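Local atomic coordinates of endoribonuclease L-PSP/chorismate mutase-like domain-containing protein (Shewanella oneidensis, PDB entry 2OTM), a protein that is of unknown function but belongs to the YjgF/chorismate mutase-like family and may be an endoribonuclease. Residues Leu87-Leu96 with Ala116-Ala127. Sequence-based numbering, arbitrary orientation.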
loop_
_atom_site.group_PDB
_atom_site.type_symbol
_atom_site.label_atom_id
_atom_site.label_comp_id
_atom_site.label_asym_id
_atom_site.label_seq_id
_atom_site.Cartn_x
_atom_site.Cartn_y
_atom_site.Cartn_z
ATOM N N LEU B 87 7.648 -16.234 18.452
ATOM C CA LEU B 87 7.246 -16.186 17.055
ATOM C C LEU B 87 6.305 -17.346 16.697
ATOM O O LEU B 87 5.609 -17.275 15.695
ATOM C CB LEU B 87 8.479 -16.169 16.153
ATOM C CG LEU B 87 9.300 -14.865 16.121
ATOM C CD1 LEU B 87 10.594 -15.069 15.365
ATOM C CD2 LEU B 87 8.500 -13.700 15.508
ATOM N N SER B 88 6.287 -18.407 17.515
ATOM C CA SER B 88 5.278 -19.475 17.370
ATOM C C SER B 88 3.846 -18.998 17.494
ATOM O O SER B 88 2.916 -19.679 17.096
ATOM C CB SER B 88 5.490 -20.539 18.453
ATOM O OG SER B 88 6.714 -21.191 18.238
ATOM N N ARG B 89 3.670 -17.849 18.121
ATOM C CA ARG B 89 2.344 -17.246 18.304
ATOM C C ARG B 89 1.742 -16.695 17.010
ATOM O O ARG B 89 0.527 -16.444 16.914
ATOM C CB ARG B 89 2.398 -16.182 19.386
ATOM C CG ARG B 89 2.758 -16.776 20.767
ATOM C CD ARG B 89 2.934 -15.754 21.885
ATOM N NE ARG B 89 3.251 -16.497 23.117
ATOM C CZ ARG B 89 4.030 -16.088 24.122
ATOM N NH1 ARG B 89 4.583 -14.891 24.131
ATOM N NH2 ARG B 89 4.241 -16.900 25.159
ATOM N N ILE B 90 2.575 -16.529 16.004
ATOM C CA ILE B 90 2.085 -16.064 14.694
ATOM C C ILE B 90 1.410 -17.202 13.939
ATOM O O ILE B 90 2.036 -18.231 13.646
ATOM C CB ILE B 90 3.227 -15.431 13.891
ATOM C CG1 ILE B 90 3.652 -14.116 14.571
ATOM C CG2 ILE B 90 2.818 -15.186 12.366
ATOM C CD1 ILE B 90 4.972 -13.603 14.161
ATOM N N LYS B 91 0.117 -17.050 13.656
ATOM C CA LYS B 91 -0.602 -18.031 12.845
ATOM C C LYS B 91 -0.151 -18.013 11.390
ATOM O O LYS B 91 -0.000 -19.049 10.776
ATOM C CB LYS B 91 -2.095 -17.765 12.897
ATOM C CG LYS B 91 -2.681 -18.046 14.260
ATOM C CD LYS B 91 -4.203 -17.908 14.248
ATOM C CE LYS B 91 -4.783 -18.269 15.624
ATOM N NZ LYS B 91 -6.250 -18.485 15.585
ATOM N N GLN B 92 0.058 -16.818 10.842
ATOM C CA GLN B 92 0.570 -16.674 9.479
ATOM C C GLN B 92 1.097 -15.289 9.264
ATOM O O GLN B 92 0.588 -14.352 9.832
ATOM C CB GLN B 92 -0.524 -16.929 8.415
ATOM C CG GLN B 92 -1.816 -16.162 8.625
ATOM C CD GLN B 92 -2.751 -16.172 7.387
ATOM O OE1 GLN B 92 -2.354 -16.558 6.276
ATOM N NE2 GLN B 92 -3.986 -15.731 7.589
ATOM N N ILE B 93 2.137 -15.186 8.458
ATOM C CA ILE B 93 2.559 -13.924 7.874
ATOM C C ILE B 93 1.839 -13.885 6.556
ATOM O O ILE B 93 2.284 -14.532 5.609
ATOM C CB ILE B 93 4.070 -13.872 7.570
ATOM C CG1 ILE B 93 4.921 -14.224 8.800
ATOM C CG2 ILE B 93 4.433 -12.468 7.014
ATOM C CD1 ILE B 93 4.882 -13.219 9.823
ATOM N N TYR B 94 0.681 -13.232 6.516
ATOM C CA TYR B 94 -0.196 -13.338 5.351
ATOM C C TYR B 94 0.146 -12.348 4.232
ATOM O O TYR B 94 -0.335 -12.507 3.102
ATOM C CB TYR B 94 -1.681 -13.189 5.717
ATOM C CG TYR B 94 -2.065 -11.889 6.354
ATOM C CD1 TYR B 94 -2.438 -10.808 5.578
ATOM C CD2 TYR B 94 -2.078 -11.738 7.738
ATOM C CE1 TYR B 94 -2.811 -9.611 6.144
ATOM C CE2 TYR B 94 -2.435 -10.499 8.318
ATOM C CZ TYR B 94 -2.820 -9.470 7.503
ATOM O OH TYR B 94 -3.185 -8.276 8.010
ATOM N N ARG B 95 0.946 -11.327 4.545
ATOM C CA ARG B 95 1.248 -10.286 3.561
ATOM C C ARG B 95 2.620 -9.670 3.787
ATOM O O ARG B 95 3.018 -9.393 4.919
ATOM C CB ARG B 95 0.187 -9.204 3.651
ATOM C CG ARG B 95 0.305 -8.055 2.669
ATOM C CD ARG B 95 -0.277 -8.453 1.393
ATOM N NE ARG B 95 -0.796 -7.342 0.618
ATOM C CZ ARG B 95 -1.535 -7.513 -0.477
ATOM N NH1 ARG B 95 -1.799 -8.732 -0.896
ATOM N NH2 ARG B 95 -1.997 -6.477 -1.151
ATOM N N LEU B 96 3.353 -9.511 2.686
ATOM C CA LEU B 96 4.629 -8.798 2.626
ATOM C C LEU B 96 4.422 -7.629 1.677
ATOM O O LEU B 96 3.890 -7.830 0.597
ATOM C CB LEU B 96 5.689 -9.707 2.025
ATOM C CG LEU B 96 6.960 -9.094 1.427
ATOM C CD1 LEU B 96 7.737 -8.370 2.546
ATOM C CD2 LEU B 96 7.801 -10.179 0.703
ATOM N N ALA B 116 13.150 -11.202 0.699
ATOM C CA ALA B 116 12.157 -11.166 1.759
ATOM C C ALA B 116 11.280 -12.417 1.735
ATOM O O ALA B 116 11.129 -13.088 2.742
ATOM C CB ALA B 116 11.274 -9.889 1.640
ATOM N N SER B 117 10.662 -12.712 0.601
ATOM C CA SER B 117 9.728 -13.840 0.512
ATOM C C SER B 117 10.382 -15.152 0.903
ATOM O O SER B 117 9.788 -15.934 1.654
ATOM C CB SER B 117 9.091 -13.932 -0.876
ATOM O OG SER B 117 8.265 -12.799 -1.152
ATOM N N ASP B 118 11.615 -15.386 0.430
ATOM C CA ASP B 118 12.297 -16.661 0.717
ATOM C C ASP B 118 12.592 -16.777 2.207
ATOM O O ASP B 118 12.535 -17.871 2.757
ATOM C CB ASP B 118 13.615 -16.765 -0.055
ATOM C CG ASP B 118 13.424 -16.929 -1.550
ATOM O OD1 ASP B 118 12.288 -17.190 -2.004
ATOM O OD2 ASP B 118 14.426 -16.818 -2.269
ATOM N N LEU B 119 12.954 -15.688 2.861
ATOM C CA LEU B 119 13.249 -15.772 4.311
ATOM C C LEU B 119 11.974 -16.072 5.119
ATOM O O LEU B 119 11.986 -16.847 6.084
ATOM C CB LEU B 119 13.900 -14.503 4.815
ATOM C CG LEU B 119 14.391 -14.541 6.270
ATOM C CD1 LEU B 119 15.573 -15.487 6.488
ATOM C CD2 LEU B 119 14.725 -13.113 6.692
ATOM N N LEU B 120 10.859 -15.488 4.703
ATOM C CA LEU B 120 9.586 -15.748 5.398
ATOM C C LEU B 120 9.259 -17.258 5.343
ATOM O O LEU B 120 8.869 -17.870 6.354
ATOM C CB LEU B 120 8.462 -14.938 4.787
ATOM C CG LEU B 120 8.536 -13.412 5.000
ATOM C CD1 LEU B 120 7.370 -12.665 4.332
ATOM C CD2 LEU B 120 8.582 -13.112 6.525
ATOM N N LEU B 121 9.460 -17.856 4.182
ATOM C CA LEU B 121 9.216 -19.294 4.010
ATOM C C LEU B 121 10.232 -20.133 4.792
ATOM O O LEU B 121 9.860 -21.117 5.425
ATOM C CB LEU B 121 9.227 -19.649 2.529
ATOM C CG LEU B 121 8.046 -19.091 1.719
ATOM C CD1 LEU B 121 8.292 -19.240 0.231
ATOM C CD2 LEU B 121 6.753 -19.748 2.134
ATOM N N GLU B 122 11.493 -19.727 4.775
ATOM C CA GLU B 122 12.552 -20.438 5.493
ATOM C C GLU B 122 12.296 -20.453 6.999
ATOM O O GLU B 122 12.410 -21.481 7.670
ATOM C CB GLU B 122 13.871 -19.752 5.209
ATOM C CG GLU B 122 15.099 -20.337 5.891
ATOM C CD GLU B 122 16.373 -19.566 5.526
ATOM O OE1 GLU B 122 16.347 -18.739 4.568
ATOM O OE2 GLU B 122 17.393 -19.798 6.201
ATOM N N ILE B 123 11.882 -19.319 7.540
ATOM C CA ILE B 123 11.789 -19.169 8.967
ATOM C C ILE B 123 10.427 -19.608 9.503
ATOM O O ILE B 123 10.361 -20.205 10.595
ATOM C CB ILE B 123 12.122 -17.714 9.400
ATOM C CG1 ILE B 123 13.557 -17.346 8.990
ATOM C CG2 ILE B 123 11.929 -17.478 10.915
ATOM C CD1 ILE B 123 14.646 -18.317 9.468
ATOM N N PHE B 124 9.351 -19.316 8.768
ATOM C CA PHE B 124 7.995 -19.634 9.254
ATOM C C PHE B 124 7.371 -20.856 8.631
ATOM O O PHE B 124 6.286 -21.280 9.048
ATOM C CB PHE B 124 7.059 -18.444 9.109
ATOM C CG PHE B 124 7.419 -17.310 10.014
ATOM C CD1 PHE B 124 8.349 -16.353 9.605
ATOM C CD2 PHE B 124 6.896 -17.237 11.308
ATOM C CE1 PHE B 124 8.720 -15.312 10.456
ATOM C CE2 PHE B 124 7.246 -16.198 12.157
ATOM C CZ PHE B 124 8.165 -15.233 11.733
ATOM N N GLY B 125 8.035 -21.431 7.642
ATOM C CA GLY B 125 7.481 -22.577 6.934
ATOM C C GLY B 125 6.140 -22.283 6.307
ATOM O O GLY B 125 5.944 -21.245 5.662
ATOM N N GLU B 126 5.189 -23.196 6.489
ATOM C CA GLU B 126 3.880 -23.009 5.893
ATOM C C GLU B 126 3.207 -21.768 6.426
ATOM O O GLU B 126 2.434 -21.148 5.704
ATOM C CB GLU B 126 2.987 -24.255 6.105
ATOM C CG GLU B 126 3.386 -25.430 5.241
ATOM C CD GLU B 126 3.240 -25.145 3.750
ATOM O OE1 GLU B 126 2.096 -24.922 3.305
ATOM O OE2 GLU B 126 4.261 -25.151 3.022
ATOM N N ALA B 127 3.513 -21.385 7.665
ATOM C CA ALA B 127 2.981 -20.143 8.244
ATOM C C ALA B 127 3.568 -18.865 7.592
ATOM O O ALA B 127 3.108 -17.775 7.881
ATOM C CB ALA B 127 3.214 -20.108 9.739
#
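Ile93 lays its CG1 over the centre of the Phe124 ring, a CH-pi contact 4.1 Å from CG1 to the ring centroid. With CG1 beside the backbone N (chi1 -53°), beta-branched Ile93 serves two partners: CG1 covers the ring, while CG2 meets Leu120 CD1 at 4.0 Å. A flat ring suits this last turn of the helix because it offers a face to the strand and other contacts to the 3-10 turn and loop before the strand. Leu87 CD2 lies 4.1 Å from Phe124 CZ, the two side chains crossing at about a right angle, and Ile90 CD1 approaches Phe124 CE2 obliquely; Leu87 O lies at the ring edge, near its plane.

Farther along, Leu96 turns CG anti to its backbone N, and its CD2 reaches Ala116 CB at 3.6 Å. The small methyl of Ala116 lets the branched leucine end come close to the helix. Leu96 CD2 also touches the hydroxyl of Ser117, whose OG is hydrogen-bonded to His130 NE2 and Arg132 NH1.

Past the helix, Gly125 takes positive phi and the chain turns back, so that Ala127 O accepts a 2.8 Å hydrogen bond from Ile93 N, nearly straight at 162°. Gln92 CA adds a CA-H...O contact to the same oxygen, and the compact Ala127 CB fits against Lys91 O.

Strand 92-100 and helix 109-124 are the first two elements of a beta-alpha-beta unit completed by strand 131-136, and here the short segments run antiparallel at 170°. Helix 62-84 packs against Leu87, Ile93 and Ala116, helix 6-12 against Leu87, and strand 146-153 borders the strand, while Gln92 NE2 hydrogen-bonds Glu153 OE1 of its own chain and Ile32 O of a second subunit.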